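Local structure of putative major capsid protein (Cafeteriavirus-dependent mavirus, 6G44) at residues 81-86 against 242-247; 128-133 against 137-142; 454-459 against 466-471; 481-484 against 488-491. The protein probably forms the icosahedral shell of this virophage as a double jelly-roll major capsid protein whose copies assemble into trimers. All coordinates share one frame; numbering follows the deposited sequence.

Contact 1: residues 81-86 against 242-247; sequences AEIKNI and IGIADD
Ala81 and Ile83 on strand 81-84 meet Ile242 and Ile244 on strand 242-244, two strands that run roughly the same way, 31° apart in direction, with axes 10.3 Å apart at closest approach. The spacing is that of layers joined by side chains alone, and it illustrates how a jelly-roll sheet is covered. Strand 74-84 belongs to the large antiparallel sheet of the N-terminal half of the chain, while strand 242-244 pairs with strand 96-98 in a small two-stranded sheet laid over it. Alternate residues of both strands face the gap. Ile83 and Ile244 reach for each other tip to tip, CG2 of Ile83 standing 3.8 Å from CD1 of Ile244. The other arm of Ile83 reaches the next residue pair, where its CD1 comes within 4.4 Å of CG2 of Ile242, so one branched side chain spans two partners. Ile96 and Leu98 of strand 96-98 extend the same apolar layer, and Val196 and Val259 flank Ile83 within its own sheet. At the near end Ile242 is folded at its second torsion (chi2 -68°), which leaves its CD1 4.0 Å from CB of Ala81.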
loop_
_atom_site.group_PDB
_atom_site.type_symbol
_atom_site.label_atom_id
_atom_site.label_comp_id
_atom_site.label_asym_id
_atom_site.label_seq_id
_atom_site.Cartn_x
_atom_site.Cartn_y
_atom_site.Cartn_z
ATOM N N ALA C 81 -0.497 32.670 -8.078
ATOM C CA ALA C 81 -0.794 32.450 -9.488
ATOM C C ALA C 81 -2.138 33.052 -9.818
ATOM O O ALA C 81 -3.128 32.767 -9.138
ATOM C CB ALA C 81 -0.811 30.964 -9.800
ATOM N N GLU C 82 -2.172 33.869 -10.879
ATOM C CA GLU C 82 -3.427 34.377 -11.420
ATOM C C GLU C 82 -3.713 33.667 -12.724
ATOM O O GLU C 82 -2.908 33.719 -13.636
ATOM C CB GLU C 82 -3.365 35.893 -11.668
ATOM C CG GLU C 82 -4.702 36.438 -12.166
ATOM C CD GLU C 82 -4.752 37.955 -12.302
ATOM O OE1 GLU C 82 -5.864 38.468 -12.512
ATOM O OE2 GLU C 82 -3.711 38.620 -12.225
ATOM N N ILE C 83 -4.853 32.977 -12.785
ATOM C CA ILE C 83 -5.257 32.222 -13.965
ATOM C C ILE C 83 -6.395 32.973 -14.634
ATOM O O ILE C 83 -7.434 33.205 -14.007
ATOM C CB ILE C 83 -5.757 30.796 -13.601
ATOM C CG1 ILE C 83 -4.666 30.067 -12.818
ATOM C CG2 ILE C 83 -6.198 30.089 -14.863
ATOM C CD1 ILE C 83 -5.129 28.776 -12.166
ATOM N N LYS C 84 -6.169 33.337 -15.899
ATOM C CA LYS C 84 -7.147 34.103 -16.684
ATOM C C LYS C 84 -7.707 33.288 -17.837
ATOM O O LYS C 84 -7.135 32.265 -18.238
ATOM C CB LYS C 84 -6.493 35.373 -17.241
ATOM C CG LYS C 84 -5.888 36.267 -16.175
ATOM C CD LYS C 84 -5.190 37.468 -16.812
ATOM C CE LYS C 84 -4.162 38.074 -15.883
ATOM N NZ LYS C 84 -3.129 38.877 -16.615
ATOM N N ASN C 85 -8.832 33.784 -18.376
ATOM C CA ASN C 85 -9.535 33.209 -19.555
ATOM C C ASN C 85 -10.448 32.035 -19.187
ATOM O O ASN C 85 -10.798 31.231 -20.050
ATOM C CB ASN C 85 -8.589 32.791 -20.703
ATOM C CG ASN C 85 -7.687 33.918 -21.181
ATOM O OD1 ASN C 85 -7.990 35.107 -20.978
ATOM N ND2 ASN C 85 -6.565 33.552 -21.786
ATOM N N ILE C 86 -10.881 31.983 -17.927
ATOM C CA ILE C 86 -11.806 30.964 -17.457
ATOM C C ILE C 86 -13.228 31.413 -17.736
ATOM O O ILE C 86 -13.626 32.484 -17.308
ATOM C CB ILE C 86 -11.654 30.722 -15.941
ATOM C CG1 ILE C 86 -10.203 30.368 -15.576
ATOM C CG2 ILE C 86 -12.594 29.610 -15.475
ATOM C CD1 ILE C 86 -9.950 30.405 -14.090
ATOM N N ILE C 242 1.999 24.817 -12.784
ATOM C CA ILE C 242 0.567 24.880 -12.673
ATOM C C ILE C 242 -0.127 23.857 -13.564
ATOM O O ILE C 242 0.159 23.731 -14.740
ATOM C CB ILE C 242 0.077 26.320 -13.025
ATOM C CG1 ILE C 242 0.778 27.352 -12.115
ATOM C CG2 ILE C 242 -1.445 26.436 -12.957
ATOM C CD1 ILE C 242 0.388 27.286 -10.645
ATOM N N GLY C 243 -1.029 23.108 -12.949
ATOM C CA GLY C 243 -1.918 22.211 -13.662
ATOM C C GLY C 243 -3.365 22.626 -13.678
ATOM O O GLY C 243 -3.914 23.042 -12.650
ATOM N N ILE C 244 -3.986 22.522 -14.866
ATOM C CA ILE C 244 -5.395 22.868 -15.078
ATOM C C ILE C 244 -6.019 21.722 -15.852
ATOM O O ILE C 244 -5.525 21.349 -16.906
ATOM C CB ILE C 244 -5.575 24.213 -15.846
ATOM C CG1 ILE C 244 -4.850 25.349 -15.105
ATOM C CG2 ILE C 244 -7.052 24.508 -15.977
ATOM C CD1 ILE C 244 -4.777 26.657 -15.868
ATOM N N ALA C 245 -7.087 21.148 -15.293
ATOM C CA ALA C 245 -7.826 20.075 -15.952
ATOM C C ALA C 245 -8.265 20.479 -17.363
ATOM O O ALA C 245 -8.599 21.643 -17.631
ATOM C CB ALA C 245 -9.028 19.668 -15.140
ATOM N N ASP C 246 -8.238 19.502 -18.255
ATOM C CA ASP C 246 -8.555 19.706 -19.664
ATOM C C ASP C 246 -10.016 19.952 -19.943
ATOM O O ASP C 246 -10.328 20.286 -21.086
ATOM C CB ASP C 246 -7.982 18.534 -20.467
ATOM C CG ASP C 246 -6.478 18.471 -20.340
ATOM O OD1 ASP C 246 -5.800 19.330 -20.984
ATOM O OD2 ASP C 246 -5.949 17.667 -19.526
ATOM N N ASP C 247 -10.900 19.809 -18.949
ATOM C CA ASP C 247 -12.312 20.134 -19.109
ATOM C C ASP C 247 -12.743 21.449 -18.465
ATOM O O ASP C 247 -13.946 21.739 -18.449
ATOM C CB ASP C 247 -13.235 18.963 -18.742
ATOM C CG ASP C 247 -13.202 18.543 -17.271
ATOM O OD1 ASP C 247 -12.272 18.927 -16.514
ATOM O OD2 ASP C 247 -14.145 17.777 -16.894
#

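Contact 2: residues 128-133 against 137-142; sequences KLHQYN and LELALL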
loop_
_atom_site.group_PDB
_atom_site.type_symbol
_atom_site.label_atom_id
_atom_site.label_comp_id
_atom_site.label_asym_id
_atom_site.label_seq_id
_atom_site.Cartn_x
_atom_site.Cartn_y
_atom_site.Cartn_z
ATOM N N LYS C 128 12.274 14.073 -14.247
ATOM C CA LYS C 128 11.413 13.503 -15.284
ATOM C C LYS C 128 11.636 12.006 -15.423
ATOM O O LYS C 128 10.688 11.280 -15.708
ATOM C CB LYS C 128 11.593 14.192 -16.654
ATOM C CG LYS C 128 10.589 13.751 -17.729
ATOM C CD LYS C 128 10.713 14.573 -19.007
ATOM C CE LYS C 128 9.672 14.165 -20.054
ATOM N NZ LYS C 128 9.750 14.951 -21.329
ATOM N N LEU C 129 12.865 11.539 -15.233
ATOM C CA LEU C 129 13.173 10.102 -15.237
ATOM C C LEU C 129 12.874 9.463 -13.903
ATOM O O LEU C 129 12.219 8.418 -13.832
ATOM C CB LEU C 129 14.651 9.849 -15.538
ATOM C CG LEU C 129 15.101 10.015 -16.958
ATOM C CD1 LEU C 129 16.622 9.952 -17.002
ATOM C CD2 LEU C 129 14.531 8.880 -17.786
ATOM N N HIS C 130 13.360 10.073 -12.833
ATOM C CA HIS C 130 13.324 9.518 -11.498
ATOM C C HIS C 130 11.908 9.227 -11.033
ATOM O O HIS C 130 11.661 8.250 -10.304
ATOM C CB HIS C 130 14.017 10.484 -10.516
ATOM C CG HIS C 130 14.150 9.961 -9.130
ATOM N ND1 HIS C 130 14.947 8.883 -8.827
ATOM C CD2 HIS C 130 13.633 10.391 -7.961
ATOM C CE1 HIS C 130 14.896 8.665 -7.526
ATOM N NE2 HIS C 130 14.098 9.557 -6.978
ATOM N N GLN C 131 10.955 10.076 -11.435
ATOM C CA GLN C 131 9.555 9.888 -11.013
ATOM C C GLN C 131 8.976 8.547 -11.462
ATOM O O GLN C 131 7.992 8.077 -10.875
ATOM C CB GLN C 131 8.647 11.037 -11.512
ATOM C CG GLN C 131 8.461 11.085 -13.009
ATOM C CD GLN C 131 7.760 12.328 -13.518
ATOM O OE1 GLN C 131 7.104 13.037 -12.760
ATOM N NE2 GLN C 131 7.903 12.612 -14.822
ATOM N N TYR C 132 9.570 7.959 -12.505
ATOM C CA TYR C 132 9.039 6.721 -13.103
ATOM C C TYR C 132 9.654 5.469 -12.538
ATOM O O TYR C 132 9.131 4.392 -12.817
ATOM C CB TYR C 132 9.215 6.695 -14.615
ATOM C CG TYR C 132 8.329 7.650 -15.339
ATOM C CD1 TYR C 132 6.951 7.480 -15.357
ATOM C CD2 TYR C 132 8.851 8.727 -16.021
ATOM C CE1 TYR C 132 6.130 8.350 -16.048
ATOM C CE2 TYR C 132 8.040 9.605 -16.713
ATOM C CZ TYR C 132 6.680 9.418 -16.734
ATOM O OH TYR C 132 5.892 10.320 -17.417
ATOM N N ASN C 133 10.764 5.523 -11.826
ATOM C CA ASN C 133 11.269 4.238 -11.278
ATOM C C ASN C 133 11.778 4.242 -9.865
ATOM O O ASN C 133 12.338 3.232 -9.415
ATOM C CB ASN C 133 12.241 3.557 -12.252
ATOM C CG ASN C 133 13.610 4.135 -12.182
ATOM O OD1 ASN C 133 13.790 5.294 -11.802
ATOM N ND2 ASN C 133 14.599 3.331 -12.509
ATOM N N LEU C 137 6.909 5.662 -2.110
ATOM C CA LEU C 137 7.033 6.151 -0.731
ATOM C C LEU C 137 8.116 7.237 -0.561
ATOM O O LEU C 137 7.897 8.249 0.131
ATOM C CB LEU C 137 7.312 4.984 0.220
ATOM C CG LEU C 137 6.316 3.813 0.138
ATOM C CD1 LEU C 137 6.731 2.714 1.118
ATOM C CD2 LEU C 137 4.880 4.274 0.387
ATOM N N GLU C 138 9.282 7.036 -1.163
ATOM C CA GLU C 138 10.310 8.071 -1.182
ATOM C C GLU C 138 9.826 9.286 -1.971
ATOM O O GLU C 138 10.088 10.419 -1.579
ATOM C CB GLU C 138 11.655 7.577 -1.765
ATOM C CG GLU C 138 12.546 6.829 -0.780
ATOM C CD GLU C 138 13.172 7.709 0.297
ATOM O OE1 GLU C 138 13.468 7.140 1.366
ATOM O OE2 GLU C 138 13.432 8.936 0.090
ATOM N N LEU C 139 9.137 9.070 -3.091
ATOM C CA LEU C 139 8.666 10.196 -3.889
ATOM C C LEU C 139 7.733 11.102 -3.091
ATOM O O LEU C 139 7.774 12.330 -3.248
ATOM C CB LEU C 139 8.004 9.695 -5.187
ATOM C CG LEU C 139 8.941 9.091 -6.230
ATOM C CD1 LEU C 139 8.141 8.636 -7.459
ATOM C CD2 LEU C 139 10.082 9.990 -6.654
ATOM N N ALA C 140 6.884 10.536 -2.232
ATOM C CA ALA C 140 6.006 11.354 -1.401
ATOM C C ALA C 140 6.762 12.130 -0.337
ATOM O O ALA C 140 6.292 13.158 0.103
ATOM C CB ALA C 140 4.890 10.503 -0.760
ATOM N N LEU C 141 7.916 11.629 0.083
ATOM C CA LEU C 141 8.774 12.398 0.991
ATOM C C LEU C 141 9.523 13.501 0.241
ATOM O O LEU C 141 9.938 14.499 0.836
ATOM C CB LEU C 141 9.770 11.505 1.699
ATOM C CG LEU C 141 9.189 10.443 2.626
ATOM C CD1 LEU C 141 10.324 9.596 3.190
ATOM C CD2 LEU C 141 8.390 11.066 3.739
ATOM N N LEU C 142 9.731 13.298 -1.052
ATOM C CA LEU C 142 10.426 14.261 -1.908
ATOM C C LEU C 142 9.561 15.495 -2.165
ATOM O O LEU C 142 10.022 16.642 -2.013
ATOM C CB LEU C 142 10.848 13.560 -3.202
ATOM C CG LEU C 142 11.979 14.135 -4.057
ATOM C CD1 LEU C 142 12.439 13.104 -5.065
ATOM C CD2 LEU C 142 11.540 15.393 -4.785
#
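His130 lays the CD2 side of its imidazole against Leu139, the imidazole and the leucine running alongside each other in opposing senses with CD2 of His130 3.8 Å from CD2 of Leu139. The second leucine that meets the ring does so differently: CD1 of Leu142 lies at the ring edge, near its plane, 4.1 Å from CD2 of His130. With CG anti to the backbone N (chi1 -175°), the imidazole extends from its helix toward the next one. Leu139 divides its two methyls between neighbours, since CD1 lies 3.5 Å from the carbonyl O of Gln131, an oxygen that also accepts a hydrogen bond from Asn388. The Gln131 side chain itself turns back along its own segment, where NE2 donates to O of Lys128 at 3.2 Å, a bent bond (140° at the hydrogen) that helps hold the amide; on the way its CG rests above the rim of the Tyr132 ring. The polar side of the imidazole is engaged too: ND1 of His130 is hydrogen-bonded to a glycerol, probably from the crystallisation liquor, and Tyr213 meets the ring edge-to-face. The consecutive helices 123-130 and 136-142 thus pack across a short turn. Leu129 and Tyr132 set residues 128-133 against strands 334-341 and 425-428 of the C-terminal half, while Leu142 touches Ile216 and Arg74 binds O of Leu141.

Contact 3: residues 454-459 against 466-471; sequences ATFVTP and AHYKLE. With SO4 (sulfate ion), chain B.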
loop_
_atom_site.group_PDB
_atom_site.type_symbol
_atom_site.label_atom_id
_atom_site.label_comp_id
_atom_site.label_asym_id
_atom_site.label_seq_id
_atom_site.Cartn_x
_atom_site.Cartn_y
_atom_site.Cartn_z
ATOM N N ALA C 454 14.136 3.138 -31.805
ATOM C CA ALA C 454 12.827 3.026 -31.156
ATOM C C ALA C 454 11.748 3.135 -32.217
ATOM O O ALA C 454 11.805 4.049 -33.039
ATOM C CB ALA C 454 12.627 4.133 -30.135
ATOM N N THR C 455 10.777 2.229 -32.172
ATOM C CA THR C 455 9.575 2.292 -32.986
ATOM C C THR C 455 8.433 2.704 -32.058
ATOM O O THR C 455 8.281 2.123 -30.961
ATOM C CB THR C 455 9.302 0.928 -33.657
ATOM O OG1 THR C 455 10.477 0.493 -34.375
ATOM C CG2 THR C 455 8.140 1.020 -34.614
ATOM N N PHE C 456 7.631 3.667 -32.475
ATOM C CA PHE C 456 6.670 4.279 -31.568
ATOM C C PHE C 456 5.469 4.841 -32.272
ATOM O O PHE C 456 5.500 5.140 -33.474
ATOM C CB PHE C 456 7.348 5.368 -30.723
ATOM C CG PHE C 456 7.974 6.470 -31.544
ATOM C CD1 PHE C 456 9.280 6.337 -32.011
ATOM C CD2 PHE C 456 7.262 7.614 -31.858
ATOM C CE1 PHE C 456 9.856 7.365 -32.768
ATOM C CE2 PHE C 456 7.834 8.642 -32.599
ATOM C CZ PHE C 456 9.125 8.487 -33.069
ATOM N N VAL C 457 4.410 5.001 -31.494
ATOM C CA VAL C 457 3.164 5.606 -31.968
ATOM C C VAL C 457 2.901 6.931 -31.241
ATOM O O VAL C 457 3.260 7.113 -30.064
ATOM C CB VAL C 457 1.956 4.657 -31.798
ATOM C CG1 VAL C 457 2.109 3.415 -32.660
ATOM C CG2 VAL C 457 1.732 4.261 -30.336
ATOM N N THR C 458 2.257 7.852 -31.956
ATOM C CA THR C 458 2.043 9.213 -31.479
ATOM C C THR C 458 0.556 9.558 -31.519
ATOM O O THR C 458 -0.209 8.972 -32.308
ATOM C CB THR C 458 2.820 10.203 -32.356
ATOM O OG1 THR C 458 2.404 10.012 -33.707
ATOM C CG2 THR C 458 4.326 9.974 -32.254
ATOM N N PRO C 459 0.114 10.494 -30.676
ATOM C CA PRO C 459 -1.309 10.795 -30.555
ATOM C C PRO C 459 -1.900 11.805 -31.540
ATOM O O PRO C 459 -3.099 12.096 -31.437
ATOM C CB PRO C 459 -1.402 11.324 -29.138
ATOM C CG PRO C 459 -0.119 12.052 -28.962
ATOM C CD PRO C 459 0.899 11.193 -29.637
ATOM N N ALA C 466 3.726 16.258 -35.633
ATOM C CA ALA C 466 4.433 17.031 -34.630
ATOM C C ALA C 466 5.814 16.444 -34.470
ATOM O O ALA C 466 6.051 15.316 -34.867
ATOM C CB ALA C 466 3.712 17.013 -33.309
ATOM N N HIS C 467 6.733 17.242 -33.947
ATOM C CA HIS C 467 8.099 16.802 -33.737
ATOM C C HIS C 467 8.228 15.983 -32.456
ATOM O O HIS C 467 7.726 16.413 -31.417
ATOM C CB HIS C 467 9.063 17.992 -33.660
ATOM C CG HIS C 467 9.433 18.561 -34.994
ATOM N ND1 HIS C 467 8.747 19.605 -35.569
ATOM C CD2 HIS C 467 10.416 18.228 -35.862
ATOM C CE1 HIS C 467 9.294 19.896 -36.738
ATOM N NE2 HIS C 467 10.313 19.085 -36.937
ATOM N N TYR C 468 8.924 14.847 -32.565
ATOM C CA TYR C 468 9.241 13.950 -31.435
ATOM C C TYR C 468 10.737 13.734 -31.357
ATOM O O TYR C 468 11.424 13.660 -32.389
ATOM C CB TYR C 468 8.505 12.582 -31.538
ATOM C CG TYR C 468 7.055 12.743 -31.139
ATOM C CD1 TYR C 468 6.142 13.300 -32.019
ATOM C CD2 TYR C 468 6.615 12.435 -29.848
ATOM C CE1 TYR C 468 4.830 13.530 -31.647
ATOM C CE2 TYR C 468 5.302 12.650 -29.467
ATOM C CZ TYR C 468 4.420 13.206 -30.370
ATOM O OH TYR C 468 3.155 13.428 -29.957
ATOM N N LYS C 469 11.235 13.638 -30.124
ATOM C CA LYS C 469 12.656 13.481 -29.858
ATOM C C LYS C 469 12.913 12.188 -29.082
ATOM O O LYS C 469 12.426 12.019 -27.966
ATOM C CB LYS C 469 13.182 14.671 -29.081
ATOM C CG LYS C 469 14.662 14.623 -28.776
ATOM C CD LYS C 469 15.100 15.773 -27.881
ATOM C CE LYS C 469 15.216 17.072 -28.644
ATOM N NZ LYS C 469 15.876 18.124 -27.827
ATOM N N LEU C 470 13.698 11.306 -29.673
ATOM C CA LEU C 470 14.230 10.107 -28.993
ATOM C C LEU C 470 15.406 10.550 -28.136
ATOM O O LEU C 470 16.330 11.197 -28.633
ATOM C CB LEU C 470 14.670 9.051 -30.015
ATOM C CG LEU C 470 15.523 7.890 -29.510
ATOM C CD1 LEU C 470 14.835 7.090 -28.397
ATOM C CD2 LEU C 470 15.947 6.954 -30.620
ATOM N N GLU C 471 15.381 10.231 -26.843
ATOM C CA GLU C 471 16.466 10.541 -25.928
ATOM C C GLU C 471 16.897 9.259 -25.242
ATOM O O GLU C 471 16.044 8.444 -24.835
ATOM C CB GLU C 471 16.029 11.539 -24.870
ATOM C CG GLU C 471 15.722 12.940 -25.401
ATOM C CD GLU C 471 15.315 13.893 -24.284
ATOM O OE1 GLU C 471 14.249 13.631 -23.686
ATOM O OE2 GLU C 471 16.049 14.887 -23.995
HETATM S S SO4 B . 6.375 20.970 -33.502
HETATM O O1 SO4 B . 5.478 19.821 -33.577
HETATM O O2 SO4 B . 6.998 21.227 -34.821
HETATM O O3 SO4 B . 7.466 20.721 -32.518
HETATM O O4 SO4 B . 5.577 22.133 -33.055
#
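Two sheets of the C-terminal jelly roll face each other here, strand 448-457 with the residues that follow it contributing one side and strand 464-482 the other. Tyr468 has the largest share of the contact. CG2 of Thr458 sits over one face of its ring, 3.6 Å from the centroid and 11° off the normal, an almost perpendicular CH-pi contact. Thr458 presents its methyl because CG2 stands anti to the carbonyl carbon, while OG1 takes the crowded position. Next along the chain, CD of Pro459 lies 3.2 Å from OH of Tyr468, which is hydrogen-bonded to Glu460 and, weakly, to Gln341. Phe456 crosses Tyr468 at a slant, its CE2 meeting CB of Tyr468 at 4.1 Å. Farther along the two strands, CB of Ala454 touches CD1 of Leu470, also at 4.1 Å, and Val337 and Val339 of strand 334-341 pack on Leu470. The residue before Tyr468, His467, lies on the other side of the strand and holds a sulfate, probably from the crystallisation liquor, with N donating to O1 at 2.9 Å, and Thr343 binds the same ion. A core of alternating inward residues between two antiparallel sheets is typical of the jelly-roll sandwich of viral capsid proteins.

Contact 4: residues 481-484 against 488-491; sequences YSFE and FMDD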
loop_
_atom_site.group_PDB
_atom_site.type_symbol
_atom_site.label_atom_id
_atom_site.label_comp_id
_atom_site.label_asym_id
_atom_site.label_seq_id
_atom_site.Cartn_x
_atom_site.Cartn_y
_atom_site.Cartn_z
ATOM N N TYR C 481 33.272 12.199 -2.365
ATOM C CA TYR C 481 34.170 11.956 -1.233
ATOM C C TYR C 481 34.391 13.256 -0.478
ATOM O O TYR C 481 34.729 14.290 -1.076
ATOM C CB TYR C 481 35.516 11.420 -1.712
ATOM C CG TYR C 481 35.412 10.158 -2.515
ATOM C CD1 TYR C 481 35.204 10.209 -3.886
ATOM C CD2 TYR C 481 35.480 8.913 -1.902
ATOM C CE1 TYR C 481 35.091 9.045 -4.631
ATOM C CE2 TYR C 481 35.356 7.759 -2.639
ATOM C CZ TYR C 481 35.165 7.834 -4.002
ATOM O OH TYR C 481 35.064 6.650 -4.706
ATOM N N SER C 482 34.172 13.196 0.830
ATOM C CA SER C 482 34.380 14.327 1.729
ATOM C C SER C 482 35.624 14.031 2.565
ATOM O O SER C 482 35.580 13.141 3.407
ATOM C CB SER C 482 33.161 14.485 2.635
ATOM O OG SER C 482 33.394 15.449 3.664
ATOM N N PHE C 483 36.698 14.792 2.334
ATOM C CA PHE C 483 37.948 14.613 3.082
ATOM C C PHE C 483 37.955 15.523 4.285
ATOM O O PHE C 483 37.328 16.581 4.298
ATOM C CB PHE C 483 39.130 14.892 2.190
ATOM C CG PHE C 483 39.198 13.982 1.006
ATOM C CD1 PHE C 483 39.769 12.739 1.131
ATOM C CD2 PHE C 483 38.648 14.351 -0.208
ATOM C CE1 PHE C 483 39.829 11.856 0.053
ATOM C CE2 PHE C 483 38.668 13.471 -1.288
ATOM C CZ PHE C 483 39.276 12.239 -1.169
ATOM N N GLU C 484 38.724 15.095 5.277
ATOM C CA GLU C 484 38.732 15.763 6.562
ATOM C C GLU C 484 39.188 17.218 6.512
ATOM O O GLU C 484 38.702 18.053 7.275
ATOM C CB GLU C 484 39.635 14.997 7.521
ATOM C CG GLU C 484 39.498 15.514 8.920
ATOM C CD GLU C 484 40.105 14.580 9.911
ATOM O OE1 GLU C 484 41.359 14.505 9.939
ATOM O OE2 GLU C 484 39.329 13.941 10.648
ATOM N N PHE C 488 36.229 18.331 -1.187
ATOM C CA PHE C 488 35.310 17.368 -1.820
ATOM C C PHE C 488 35.816 17.014 -3.217
ATOM O O PHE C 488 36.357 17.854 -3.936
ATOM C CB PHE C 488 33.889 17.957 -1.945
ATOM C CG PHE C 488 33.099 17.984 -0.658
ATOM C CD1 PHE C 488 33.268 18.994 0.271
ATOM C CD2 PHE C 488 32.144 16.992 -0.400
ATOM C CE1 PHE C 488 32.527 19.030 1.445
ATOM C CE2 PHE C 488 31.403 17.028 0.777
ATOM C CZ PHE C 488 31.595 18.038 1.702
ATOM N N MET C 489 35.541 15.777 -3.618
ATOM C CA MET C 489 35.837 15.246 -4.955
ATOM C C MET C 489 34.665 14.365 -5.337
ATOM O O MET C 489 33.939 13.880 -4.474
ATOM C CB MET C 489 37.116 14.400 -4.985
ATOM C CG MET C 489 38.400 15.171 -4.695
ATOM S SD MET C 489 39.824 14.053 -4.738
ATOM C CE MET C 489 39.956 13.622 -6.471
ATOM N N ASP C 490 34.460 14.171 -6.626
ATOM C CA ASP C 490 33.572 13.094 -7.060
ATOM C C ASP C 490 34.201 12.345 -8.217
ATOM O O ASP C 490 35.033 12.890 -8.932
ATOM C CB ASP C 490 32.139 13.589 -7.330
ATOM C CG ASP C 490 31.997 14.428 -8.557
ATOM O OD1 ASP C 490 32.970 15.052 -9.012
ATOM O OD2 ASP C 490 30.861 14.429 -9.088
ATOM N N ASP C 491 33.872 11.069 -8.347
ATOM C CA ASP C 491 34.439 10.245 -9.410
ATOM C C ASP C 491 33.549 9.047 -9.662
ATOM O O ASP C 491 32.966 8.478 -8.736
ATOM C CB ASP C 491 35.825 9.685 -9.014
ATOM C CG ASP C 491 36.948 10.658 -9.226
ATOM O OD1 ASP C 491 37.160 11.112 -10.362
ATOM O OD2 ASP C 491 37.609 10.974 -8.222
HETATM O O HOH W 1 34.722 6.660 -7.241
#
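Met489 and Phe483 cross at a slant, the sulfur approaching the ring obliquely: SD of Met489 is 4.8 Å from the centroid of the Phe483 ring, 63° off its normal, and 3.7 Å from CE2. This Met-aromatic contact lies on one face of a beta hairpin in which Tyr481 and Met489 form an antiparallel hydrogen-bonded pair. Their two backbone bonds hold the strands in register, N of Tyr481 donating to O of Met489 at 2.8 Å and N of Met489 to O of Tyr481 at 3.1 Å. The extended chi2 of Met489 (179°) carries its SD out toward the Phe483 ring. On the opposite face of the hairpin, Phe488 lies flat against Ser482, in the non-hydrogen-bonded pair: CA of Ser482 stands above the rim of the Phe488 ring, and CB of Ser482 is 3.6 Å from its CE2. The Tyr481 ring instead turns its edge to the partner strand. In its plane a water joins OH of Tyr481, at 2.6 Å, to O of Asp491, to which it donates at 2.9 Å. Residues Asn6, Thr7 and Pro8 of a second subunit pack on the side of Tyr481, Phe483 and Met489; on the other side, Arg223 binds OG of Ser482 and Lys117 of strand 117-121 pairs with Asp490. Within the sheet, strand 286-305 pairs with strand 464-482 on its other edge.

From the N terminus, strand 74-84 opens contact 1, which closes only at 242-247, a loop of more than 150 residues. Contact 2 lies wholly within that loop, a short turn between two consecutive helices. Contacts 3 and 4 follow in series, each closing a brief excursion, and no two contacts cross. Contact 1 joins two sheets of the N-terminal half, while contact 3 joins the facing sheets of the C-terminal jelly roll. Contact 2 lies between the halves, its nearest atoms about 5 Å from contact 3. Strand 464-482 serves both contact 3 and contact 4, whose centres are 41 Å apart, and carries the fold to the subunit interface.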